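PDB 2ESB: dual specificity protein phosphatase 18 from Homo sapiens, which removes phosphate from tyrosine, and less readily from threonine, in MAP-kinase-derived peptides as a dual-specificity protein phosphatase. Local coordinates for residues V164-S169 and M173-Y178; M125-A130 and E149-Y154; L27-G32 and S136-I141. All coordinates share one frame; numbering follows the deposited sequence.

Contact 1: V164-S169 and M173-Y178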
loop_
_atom_site.group_PDB
_atom_site.type_symbol
_atom_site.label_atom_id
_atom_site.label_comp_id
_atom_site.label_asym_id
_atom_site.label_seq_id
_atom_site.Cartn_x
_atom_site.Cartn_y
_atom_site.Cartn_z
ATOM N N VAL A 164 1.991 9.801 -14.203
ATOM C CA VAL A 164 2.817 8.618 -14.439
ATOM C C VAL A 164 2.177 7.918 -15.652
ATOM O O VAL A 164 0.952 7.852 -15.756
ATOM C CB VAL A 164 2.813 7.666 -13.219
ATOM C CG1 VAL A 164 3.656 6.436 -13.510
ATOM C CG2 VAL A 164 3.357 8.395 -11.984
ATOM N N HIS A 165 2.998 7.418 -16.569
ATOM C CA HIS A 165 2.487 6.753 -17.770
ATOM C C HIS A 165 3.269 5.477 -18.053
ATOM O O HIS A 165 4.485 5.448 -17.868
ATOM C CB HIS A 165 2.621 7.670 -18.991
ATOM C CG HIS A 165 2.235 9.093 -18.728
ATOM N ND1 HIS A 165 3.007 9.946 -17.970
ATOM C CD2 HIS A 165 1.139 9.801 -19.094
ATOM C CE1 HIS A 165 2.404 11.118 -17.879
ATOM N NE2 HIS A 165 1.268 11.056 -18.554
ATOM N N MET A 166 2.570 4.434 -18.505
ATOM C CA MET A 166 3.218 3.168 -18.840
ATOM C C MET A 166 3.931 3.322 -20.196
ATOM O O MET A 166 3.377 3.902 -21.130
ATOM C CB MET A 166 2.174 2.049 -18.940
ATOM C CG MET A 166 1.387 1.792 -17.647
ATOM S SD MET A 166 2.491 1.452 -16.256
ATOM C CE MET A 166 3.039 -0.228 -16.650
ATOM N N VAL A 167 5.154 2.813 -20.293
ATOM C CA VAL A 167 5.921 2.889 -21.535
ATOM C C VAL A 167 6.527 1.523 -21.845
ATOM O O VAL A 167 6.675 0.680 -20.948
ATOM C CB VAL A 167 7.066 3.935 -21.442
ATOM C CG1 VAL A 167 6.495 5.320 -21.176
ATOM C CG2 VAL A 167 8.046 3.546 -20.348
ATOM N N SER A 168 6.861 1.296 -23.115
ATOM C CA SER A 168 7.461 0.027 -23.539
ATOM C C SER A 168 8.920 -0.033 -23.065
ATOM O O SER A 168 9.541 0.997 -22.813
ATOM C CB SER A 168 7.435 -0.085 -25.072
ATOM O OG SER A 168 6.174 0.282 -25.607
ATOM N N SER A 169 9.463 -1.242 -22.945
ATOM C CA SER A 169 10.860 -1.411 -22.547
ATOM C C SER A 169 11.305 -2.831 -22.898
ATOM O O SER A 169 10.483 -3.679 -23.234
ATOM C CB SER A 169 11.041 -1.164 -21.043
ATOM O OG SER A 169 10.814 -2.343 -20.285
ATOM N N MET A 173 6.159 -3.532 -20.444
ATOM C CA MET A 173 5.575 -2.284 -19.956
ATOM C C MET A 173 6.010 -1.937 -18.540
ATOM O O MET A 173 6.019 -2.785 -17.651
ATOM C CB MET A 173 4.050 -2.370 -19.991
ATOM C CG MET A 173 3.475 -2.625 -21.367
ATOM S SD MET A 173 3.670 -1.207 -22.433
ATOM C CE MET A 173 2.110 -0.414 -22.199
ATOM N N ILE A 174 6.366 -0.680 -18.335
ATOM C CA ILE A 174 6.778 -0.208 -17.021
ATOM C C ILE A 174 6.330 1.235 -16.913
ATOM O O ILE A 174 6.068 1.878 -17.928
ATOM C CB ILE A 174 8.314 -0.223 -16.859
ATOM C CG1 ILE A 174 8.945 0.703 -17.910
ATOM C CG2 ILE A 174 8.844 -1.646 -16.995
ATOM C CD1 ILE A 174 10.444 0.753 -17.886
ATOM N N PRO A 175 6.212 1.758 -15.686
ATOM C CA PRO A 175 5.802 3.158 -15.507
ATOM C C PRO A 175 7.004 3.945 -16.004
ATOM O O PRO A 175 8.139 3.471 -15.853
ATOM C CB PRO A 175 5.651 3.315 -13.990
ATOM C CG PRO A 175 5.721 1.935 -13.438
ATOM C CD PRO A 175 6.494 1.101 -14.402
ATOM N N ASP A 176 6.794 5.125 -16.591
ATOM C CA ASP A 176 7.942 5.879 -17.085
ATOM C C ASP A 176 8.949 6.169 -15.969
ATOM O O ASP A 176 10.152 6.289 -16.224
ATOM C CB ASP A 176 7.509 7.177 -17.796
ATOM C CG ASP A 176 6.423 7.939 -17.057
ATOM O OD1 ASP A 176 6.284 7.786 -15.830
ATOM O OD2 ASP A 176 5.706 8.716 -17.718
ATOM N N ILE A 177 8.454 6.245 -14.736
ATOM C CA ILE A 177 9.281 6.476 -13.550
ATOM C C ILE A 177 10.469 5.520 -13.504
ATOM O O ILE A 177 11.509 5.835 -12.929
ATOM C CB ILE A 177 8.473 6.225 -12.250
ATOM C CG1 ILE A 177 7.368 7.265 -12.100
ATOM C CG2 ILE A 177 9.394 6.253 -11.046
ATOM C CD1 ILE A 177 6.503 7.034 -10.871
ATOM N N TYR A 178 10.304 4.332 -14.074
ATOM C CA TYR A 178 11.378 3.353 -14.046
ATOM C C TYR A 178 12.342 3.459 -15.223
ATOM O O TYR A 178 13.206 2.596 -15.396
ATOM C CB TYR A 178 10.800 1.939 -13.968
ATOM C CG TYR A 178 10.024 1.652 -12.696
ATOM C CD1 TYR A 178 10.124 2.488 -11.577
ATOM C CD2 TYR A 178 9.206 0.526 -12.604
ATOM C CE1 TYR A 178 9.421 2.198 -10.392
ATOM C CE2 TYR A 178 8.507 0.231 -11.439
ATOM C CZ TYR A 178 8.619 1.067 -10.341
ATOM O OH TYR A 178 7.925 0.753 -9.202
#
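V167 and I174 form the hydrogen-bonded pair of a short antiparallel beta hairpin: V167 N donates a hydrogen bond to I174 O (2.7 Å), and I174 N donates one back to V167 O (3.0 Å). M166 and P175 are the neighbouring non-hydrogen-bonded pair, and beyond them D176 N donates to H165 O across 2.7 Å. Among the side chains, H165 ND1 bonds to D176 OD2 (3.0 Å, N-H...O angle 148°), meeting its syn side from the edge of the imidazole, with ring and carboxylate planes 67° apart. Weak bonds from H165 N reach both carboxylate oxygens, with D176 CG set between its own N and carbonyl carbon (chi1 44°). V167 CG2 packs on I174 CG1 on the face these two share. V164 CG2 touches I177 CD1 at 3.6 Å and its CG1 meets P175 CB. M166 bends at chi2 and chi3, bringing SD beside the P175 backbone and CE to 3.6 Å from I174 C. This C-terminal hairpin lies on two helices, M166 and P175 on W148 of helix 145-159, V164 and I177 on L128 of helix 127-137. The ND1-OD2 bond is consistent with a carboxylate that favours a protonated imidazole, though the exposed ring would limit the effect.

Contact 2: M125-A130 and E149-Y154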
loop_
_atom_site.group_PDB
_atom_site.type_symbol
_atom_site.label_atom_id
_atom_site.label_comp_id
_atom_site.label_asym_id
_atom_site.label_seq_id
_atom_site.Cartn_x
_atom_site.Cartn_y
_atom_site.Cartn_z
ATOM N N MET A 125 -2.326 13.940 -3.322
ATOM C CA MET A 125 -1.044 13.802 -4.002
ATOM C C MET A 125 -1.199 13.158 -5.369
ATOM O O MET A 125 -2.039 12.283 -5.558
ATOM C CB MET A 125 -0.079 12.959 -3.164
ATOM C CG MET A 125 0.375 13.635 -1.874
ATOM S SD MET A 125 1.328 12.536 -0.801
ATOM C CE MET A 125 2.967 12.878 -1.334
ATOM N N SER A 126 -0.400 13.610 -6.328
ATOM C CA SER A 126 -0.431 13.018 -7.659
ATOM C C SER A 126 0.183 11.629 -7.478
ATOM O O SER A 126 0.864 11.385 -6.474
ATOM C CB SER A 126 0.438 13.828 -8.615
ATOM O OG SER A 126 1.777 13.807 -8.167
ATOM N N LEU A 127 -0.054 10.722 -8.426
ATOM C CA LEU A 127 0.518 9.386 -8.330
ATOM C C LEU A 127 2.033 9.521 -8.238
ATOM O O LEU A 127 2.689 8.837 -7.450
ATOM C CB LEU A 127 0.135 8.528 -9.550
ATOM C CG LEU A 127 0.682 7.087 -9.584
ATOM C CD1 LEU A 127 0.322 6.351 -8.277
ATOM C CD2 LEU A 127 0.103 6.330 -10.797
ATOM N N LEU A 128 2.596 10.419 -9.037
ATOM C CA LEU A 128 4.044 10.627 -9.018
ATOM C C LEU A 128 4.533 11.068 -7.633
ATOM O O LEU A 128 5.511 10.518 -7.103
ATOM C CB LEU A 128 4.446 11.682 -10.060
ATOM C CG LEU A 128 5.933 12.066 -10.128
ATOM C CD1 LEU A 128 6.766 10.844 -10.469
ATOM C CD2 LEU A 128 6.147 13.154 -11.178
ATOM N N ASP A 129 3.864 12.057 -7.046
ATOM C CA ASP A 129 4.282 12.547 -5.728
ATOM C C ASP A 129 4.040 11.506 -4.642
ATOM O O ASP A 129 4.827 11.381 -3.704
ATOM C CB ASP A 129 3.574 13.863 -5.369
ATOM C CG ASP A 129 4.084 15.052 -6.191
ATOM O OD1 ASP A 129 5.157 14.939 -6.821
ATOM O OD2 ASP A 129 3.414 16.108 -6.203
ATOM N N ALA A 130 2.958 10.751 -4.767
ATOM C CA ALA A 130 2.686 9.707 -3.786
ATOM C C ALA A 130 3.803 8.666 -3.864
ATOM O O ALA A 130 4.251 8.141 -2.843
ATOM C CB ALA A 130 1.331 9.061 -4.077
ATOM N N GLU A 149 -0.688 0.092 -13.839
ATOM C CA GLU A 149 -1.767 0.425 -14.772
ATOM C C GLU A 149 -3.044 0.731 -13.980
ATOM O O GLU A 149 -3.806 1.643 -14.317
ATOM C CB GLU A 149 -2.041 -0.750 -15.720
ATOM C CG GLU A 149 -0.978 -0.998 -16.776
ATOM C CD GLU A 149 -1.089 -2.389 -17.393
ATOM O OE1 GLU A 149 -2.230 -2.849 -17.622
ATOM O OE2 GLU A 149 -0.040 -3.017 -17.653
ATOM N N GLN A 150 -3.288 -0.055 -12.935
ATOM C CA GLN A 150 -4.466 0.156 -12.100
ATOM C C GLN A 150 -4.386 1.489 -11.361
ATOM O O GLN A 150 -5.390 2.207 -11.243
ATOM C CB GLN A 150 -4.622 -0.998 -11.109
ATOM C CG GLN A 150 -5.144 -2.275 -11.770
ATOM C CD GLN A 150 -5.014 -3.490 -10.874
ATOM O OE1 GLN A 150 -5.354 -3.435 -9.699
ATOM N NE2 GLN A 150 -4.527 -4.598 -11.429
ATOM N N LEU A 151 -3.194 1.822 -10.875
ATOM C CA LEU A 151 -2.985 3.084 -10.151
ATOM C C LEU A 151 -3.127 4.287 -11.088
ATOM O O LEU A 151 -3.673 5.322 -10.711
ATOM C CB LEU A 151 -1.608 3.089 -9.478
ATOM C CG LEU A 151 -1.485 2.194 -8.241
ATOM C CD1 LEU A 151 -0.016 2.060 -7.846
ATOM C CD2 LEU A 151 -2.297 2.778 -7.090
ATOM N N ILE A 152 -2.644 4.144 -12.313
ATOM C CA ILE A 152 -2.764 5.214 -13.303
ATOM C C ILE A 152 -4.247 5.436 -13.626
ATOM O O ILE A 152 -4.714 6.575 -13.727
ATOM C CB ILE A 152 -1.965 4.848 -14.585
ATOM C CG1 ILE A 152 -0.466 5.000 -14.304
ATOM C CG2 ILE A 152 -2.379 5.738 -15.758
ATOM C CD1 ILE A 152 0.434 4.395 -15.376
ATOM N N HIS A 153 -4.998 4.350 -13.775
ATOM C CA HIS A 153 -6.429 4.482 -14.056
ATOM C C HIS A 153 -7.137 5.166 -12.870
ATOM O O HIS A 153 -7.998 6.025 -13.055
ATOM C CB HIS A 153 -7.046 3.109 -14.320
ATOM C CG HIS A 153 -8.523 3.150 -14.560
ATOM N ND1 HIS A 153 -9.444 2.840 -13.584
ATOM C CD2 HIS A 153 -9.238 3.491 -15.658
ATOM C CE1 HIS A 153 -10.665 2.983 -14.071
ATOM N NE2 HIS A 153 -10.567 3.378 -15.327
ATOM N N TYR A 154 -6.756 4.795 -11.654
ATOM C CA TYR A 154 -7.349 5.388 -10.451
ATOM C C TYR A 154 -6.968 6.870 -10.354
ATOM O O TYR A 154 -7.792 7.702 -9.985
ATOM C CB TYR A 154 -6.869 4.626 -9.216
ATOM C CG TYR A 154 -7.543 5.002 -7.921
ATOM C CD1 TYR A 154 -8.927 5.034 -7.816
ATOM C CD2 TYR A 154 -6.792 5.280 -6.783
ATOM C CE1 TYR A 154 -9.558 5.336 -6.607
ATOM C CE2 TYR A 154 -7.415 5.577 -5.558
ATOM C CZ TYR A 154 -8.798 5.604 -5.485
ATOM O OH TYR A 154 -9.433 5.896 -4.298
#
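L127 meets L151 and I152 in a buried helix-helix contact within the alpha/beta phosphatase domain, where the start of helix 127-137 packs on the middle of helix 145-159. Just ahead of the first helix, S126 is its N-cap: S126 OG accepts from D129 N at 2.9 Å with an N-H...O angle of 161°, while S126 O takes the amide of A130. These bonds define the first turn from which L127 projects. A chi1 of 180° swings CG of L127 to the far side of CB from the amide, and the side chain extends toward the second helix, crossing the side chains of L151 and I152 at about right angles. Of its two methyls, CD1 faces L151 alone, with L151 CB nearest at 4.0 Å. The nearest CA atoms, those of L127 and I152, are 7.3 Å apart, so a single leucine spans the gap between the backbones. M120 of helix 110-122 and V164 also pack on L127, and the amide of L127 is bonded to E155 further along the second helix. The other methyl, L127 CD2, touches L151 CB as well and ends 3.8 Å from I152 CG1.

Contact 3: L27-G32 and S136-I141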
loop_
_atom_site.group_PDB
_atom_site.type_symbol
_atom_site.label_atom_id
_atom_site.label_comp_id
_atom_site.label_asym_id
_atom_site.label_seq_id
_atom_site.Cartn_x
_atom_site.Cartn_y
_atom_site.Cartn_z
ATOM N N LEU A 27 -0.172 5.718 9.187
ATOM C CA LEU A 27 -0.037 4.612 8.250
ATOM C C LEU A 27 1.397 4.140 8.148
ATOM O O LEU A 27 2.320 4.956 8.087
ATOM C CB LEU A 27 -0.531 5.022 6.867
ATOM C CG LEU A 27 -0.431 3.932 5.793
ATOM C CD1 LEU A 27 -1.374 2.779 6.137
ATOM C CD2 LEU A 27 -0.789 4.540 4.425
ATOM N N TYR A 28 1.565 2.819 8.134
ATOM C CA TYR A 28 2.873 2.170 8.027
ATOM C C TYR A 28 2.808 1.037 7.000
ATOM O O TYR A 28 1.731 0.513 6.707
ATOM C CB TYR A 28 3.279 1.545 9.364
ATOM C CG TYR A 28 3.372 2.494 10.541
ATOM C CD1 TYR A 28 2.224 3.038 11.111
ATOM C CD2 TYR A 28 4.609 2.808 11.112
ATOM C CE1 TYR A 28 2.295 3.867 12.227
ATOM C CE2 TYR A 28 4.697 3.645 12.237
ATOM C CZ TYR A 28 3.534 4.166 12.783
ATOM O OH TYR A 28 3.590 4.987 13.878
ATOM N N ILE A 29 3.963 0.652 6.469
ATOM C CA ILE A 29 4.047 -0.465 5.526
ATOM C C ILE A 29 5.148 -1.404 6.023
ATOM O O ILE A 29 6.171 -0.944 6.536
ATOM C CB ILE A 29 4.464 -0.035 4.103
ATOM C CG1 ILE A 29 3.404 0.865 3.467
ATOM C CG2 ILE A 29 4.660 -1.278 3.244
ATOM C CD1 ILE A 29 3.853 1.435 2.111
ATOM N N SER A 30 4.961 -2.709 5.873
ATOM C CA SER A 30 6.002 -3.643 6.311
ATOM C C SER A 30 5.906 -4.970 5.587
ATOM O O SER A 30 4.990 -5.195 4.785
ATOM C CB SER A 30 5.902 -3.906 7.824
ATOM O OG SER A 30 4.925 -4.906 8.102
ATOM N N ASN A 31 6.861 -5.853 5.859
ATOM C CA ASN A 31 6.828 -7.177 5.262
ATOM C C ASN A 31 6.037 -8.074 6.224
ATOM O O ASN A 31 5.530 -7.602 7.252
ATOM C CB ASN A 31 8.248 -7.715 5.046
ATOM C CG ASN A 31 8.981 -7.953 6.341
ATOM O OD1 ASN A 31 8.473 -7.650 7.420
ATOM N ND2 ASN A 31 10.188 -8.502 6.245
ATOM N N GLY A 32 5.923 -9.358 5.895
ATOM C CA GLY A 32 5.166 -10.270 6.734
ATOM C C GLY A 32 5.768 -10.587 8.089
ATOM O O GLY A 32 5.044 -10.900 9.035
ATOM N N SER A 136 10.608 7.232 -0.619
ATOM C CA SER A 136 11.515 7.870 0.341
ATOM C C SER A 136 11.342 7.213 1.708
ATOM O O SER A 136 12.308 7.046 2.444
ATOM C CB SER A 136 11.223 9.367 0.473
ATOM O OG SER A 136 11.474 10.039 -0.748
ATOM N N CYS A 137 10.113 6.836 2.048
ATOM C CA CYS A 137 9.869 6.195 3.339
ATOM C C CYS A 137 10.287 4.736 3.347
ATOM O O CYS A 137 10.740 4.223 4.368
ATOM C CB CYS A 137 8.391 6.252 3.716
ATOM S SG CYS A 137 7.698 7.884 3.889
ATOM N N ARG A 138 10.118 4.061 2.214
ATOM C CA ARG A 138 10.464 2.645 2.118
ATOM C C ARG A 138 11.051 2.407 0.733
ATOM O O ARG A 138 10.334 2.073 -0.202
ATOM C CB ARG A 138 9.208 1.785 2.317
ATOM C CG ARG A 138 9.471 0.291 2.435
ATOM C CD ARG A 138 8.168 -0.483 2.634
ATOM N NE ARG A 138 8.374 -1.935 2.674
ATOM C CZ ARG A 138 8.901 -2.594 3.703
ATOM N NH1 ARG A 138 9.278 -1.941 4.790
ATOM N NH2 ARG A 138 9.051 -3.911 3.647
ATOM N N PRO A 139 12.377 2.560 0.602
ATOM C CA PRO A 139 13.146 2.394 -0.634
ATOM C C PRO A 139 12.832 1.199 -1.525
ATOM O O PRO A 139 12.851 1.316 -2.751
ATOM C CB PRO A 139 14.591 2.360 -0.134
ATOM C CG PRO A 139 14.552 3.284 1.032
ATOM C CD PRO A 139 13.280 2.855 1.733
ATOM N N ILE A 140 12.539 0.052 -0.929
ATOM C CA ILE A 140 12.286 -1.132 -1.735
ATOM C C ILE A 140 10.919 -1.280 -2.390
ATOM O O ILE A 140 10.701 -2.267 -3.082
ATOM C CB ILE A 140 12.543 -2.424 -0.934
ATOM C CG1 ILE A 140 11.549 -2.517 0.223
ATOM C CG2 ILE A 140 13.985 -2.450 -0.420
ATOM C CD1 ILE A 140 11.681 -3.781 1.040
ATOM N N ILE A 141 9.995 -0.340 -2.197
ATOM C CA ILE A 141 8.681 -0.517 -2.821
ATOM C C ILE A 141 8.776 -0.564 -4.342
ATOM O O ILE A 141 9.536 0.190 -4.960
ATOM C CB ILE A 141 7.654 0.584 -2.420
ATOM C CG1 ILE A 141 8.143 1.962 -2.866
ATOM C CG2 ILE A 141 7.432 0.557 -0.908
ATOM C CD1 ILE A 141 7.022 2.890 -3.245
HETATM O O HOH W 1 9.590 -4.559 6.792
#
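I29 and R138 bring the two backbones nearest, with their CA atoms 7.9 Å apart, where strand 27-30 passes the chain leaving helix 127-137; R138 is the first residue to depart from helical angles and opens a type I beta turn closed by the bond from I141 N to R138 O. R138 crosses the gap with its own side chain. CG is anti to the backbone N (chi1 -172°) and the chain stays extended as far as NE, which carries the guanidinium over the strand. On the way, R138 CD rests against I29 CG2 at 3.6 Å, the two side chains crossing obliquely, and NE follows beside the same methyl. Beyond I29 the flat guanidinium is laid on the main chain: S30 CA sits 3.8 Å above one face, offset toward the rim, and R138 NH2 comes within 3.8 Å of S30 C. At the strand end, S30 OG donates to N31 O. Strand 27-30 belongs to the mixed central sheet of the protein tyrosine phosphatase fold, next to strand 100-103, which leads into the HCX5R phosphate-binding P-loop. The I29 side chain is about 6 Å from that of C104, the predicted phosphocysteine nucleophile of that loop. R138 binds two of its backbone carbonyls, NE bonding to G107 O and NH2 to A106 O, while NH1 meets S21 OG, so that all three nitrogens of this buried group have partners. These bonds fix the rotation of the guanidinium and tie it to the loop backbone. No direct hydrogen bond joins R138 to strand 27-30 or N31; instead one water links them, accepting from N31 N at 3.2 Å and from R138 NH2 at 3.3 Å.

In the fold
Contacts 2 and 3 share helix 127-137 and use its two ends: its N-terminal turn packs on helix 145-159, and its C-terminal exit meets strand 27-30 of the central sheet. The helix thus connects the sheet side of the domain with the last long helix. Their centres are 17 Å apart, and their segments alternate along the chain. Contact 1 comes later in sequence, after helix 145-159, and lies at the surface, its centre 12 Å from that of contact 2 and 22 Å from that of contact 3. The C-terminal hairpin packs against both helices of contact 2: M166 CG lies 3.6 Å from I152 CD1, and V164 CG2 3.7 Å from L128 N. Contact 3 borders the predicted catalytic site.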